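Predicted transcriptional regulator (Clostridium thermocellum, PDB 1XMA) probably binds DNA and regulates transcription as a dimeric member of the PadR-like family. Local coordinates at residues 122-125 with 126-130. Numbering follows the deposited sequence.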
# COMPACT_ATOMS: atom_id res chain seq x y z
N CYS B 122 2.93 11.97 -3.39
CA CYS B 122 1.53 12.38 -3.29
C CYS B 122 0.75 12.01 -4.58
O CYS B 122 -0.28 11.34 -4.53
CB CYS B 122 1.42 13.88 -2.95
SG CYS B 122 -0.29 14.48 -2.65
N GLU B 123 1.27 12.41 -5.73
CA GLU B 123 0.69 12.03 -7.01
C GLU B 123 0.60 10.52 -7.17
O GLU B 123 -0.40 10.01 -7.65
CB GLU B 123 1.45 12.69 -8.15
CG GLU B 123 1.04 14.15 -8.37
CD GLU B 123 2.14 15.00 -9.00
OE1 GLU B 123 3.05 14.43 -9.66
OE2 GLU B 123 2.08 16.25 -8.83
N GLU B 124 1.63 9.81 -6.74
CA GLU B 124 1.63 8.37 -6.77
C GLU B 124 0.50 7.77 -5.92
O GLU B 124 -0.14 6.80 -6.34
CB GLU B 124 2.99 7.84 -6.30
CG GLU B 124 3.15 6.36 -6.48
CD GLU B 124 4.50 5.85 -6.03
OE1 GLU B 124 4.53 4.70 -5.53
OE2 GLU B 124 5.51 6.59 -6.19
N TRP B 125 0.29 8.34 -4.73
CA TRP B 125 -0.75 7.91 -3.79
C TRP B 125 -2.14 8.10 -4.37
O TRP B 125 -3.04 7.28 -4.15
CB TRP B 125 -0.62 8.67 -2.45
CG TRP B 125 -1.76 8.46 -1.46
CD1 TRP B 125 -2.49 9.44 -0.85
CD2 TRP B 125 -2.28 7.21 -0.96
NE1 TRP B 125 -3.43 8.89 -0.01
CE2 TRP B 125 -3.33 7.52 -0.06
CE3 TRP B 125 -1.98 5.85 -1.21
CZ2 TRP B 125 -4.07 6.52 0.62
CZ3 TRP B 125 -2.73 4.85 -0.52
CH2 TRP B 125 -3.75 5.20 0.38
N GLU B 126 -2.32 9.19 -5.11
CA GLU B 126 -3.58 9.49 -5.77
C GLU B 126 -3.91 8.43 -6.86
O GLU B 126 -5.02 7.87 -6.89
CB GLU B 126 -3.50 10.89 -6.38
CG GLU B 126 -4.76 11.72 -6.25
CD GLU B 126 -5.30 11.80 -4.82
OE1 GLU B 126 -4.52 11.95 -3.85
OE2 GLU B 126 -6.54 11.71 -4.68
N LEU B 127 -2.93 8.14 -7.71
CA LEU B 127 -3.02 7.02 -8.68
C LEU B 127 -3.21 5.64 -8.04
O LEU B 127 -4.03 4.88 -8.49
CB LEU B 127 -1.81 7.02 -9.63
CG LEU B 127 -1.89 7.93 -10.88
CD1 LEU B 127 -3.20 7.74 -11.67
CD2 LEU B 127 -1.67 9.42 -10.53
N THR B 128 -2.43 5.34 -7.01
CA THR B 128 -2.62 4.11 -6.24
C THR B 128 -4.06 3.98 -5.71
O THR B 128 -4.71 2.96 -5.94
CB THR B 128 -1.63 4.04 -5.08
OG1 THR B 128 -0.31 4.15 -5.59
CG2 THR B 128 -1.77 2.70 -4.30
N LYS B 129 -4.54 5.01 -5.01
CA LYS B 129 -5.95 5.06 -4.60
C LYS B 129 -6.95 4.82 -5.74
O LYS B 129 -7.84 3.99 -5.62
CB LYS B 129 -6.27 6.38 -3.91
CG LYS B 129 -5.90 6.44 -2.43
CD LYS B 129 -6.55 7.64 -1.75
CE LYS B 129 -6.06 8.94 -2.35
NZ LYS B 129 -6.56 10.11 -1.62
N LYS B 130 -6.80 5.55 -6.84
CA LYS B 130 -7.68 5.39 -8.00
C LYS B 130 -7.74 3.94 -8.50
O LYS B 130 -8.81 3.42 -8.78
CB LYS B 130 -7.24 6.32 -9.14
CG LYS B 130 -8.35 6.68 -10.12
CD LYS B 130 -7.82 7.63 -11.21
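C122 to W125 run without a break into E126 to K130 on helix 112-135, where E126 N donates to C122 O, L127 N to E123 O, T128 N to E124 O and K129 N to W125 O. These four i to i+4 bonds, the last 2.9 Å from K129 N to W125 O, together with helical backbone torsions throughout, make this regular alpha helix. E124 O is gripped twice, because T128 OG1 also donates to it at 2.8 Å, from above the carbonyl plane (42° out of it). T128 OG1 lies beside its own backbone N (chi1 -56°), which turns the hydroxyl back over the preceding turn.

One helical turn apart, W125 and K129 form the main side-chain contact. K129 CG sits 3.6 Å from the centroid of the W125 six-membered ring and 13° off its normal, a CH-pi contact over the face. The lysine chain then runs on across the indole, bending at chi3, until K129 CE is 3.5 Å from W125 NE1. K129 NZ reaches E126 OE2 in a weak salt bridge of 3.5 Å.

Y41 of helix 35-52 meets the W125 ring edge-to-face. W125 NE1 and K129 NZ both hydrogen-bond N133 OD1 of the second subunit. The CH-pi packing within the helix probably holds K129 so that both donors meet N133, consistent with the C-terminal dimerisation helix of PadR-like regulators.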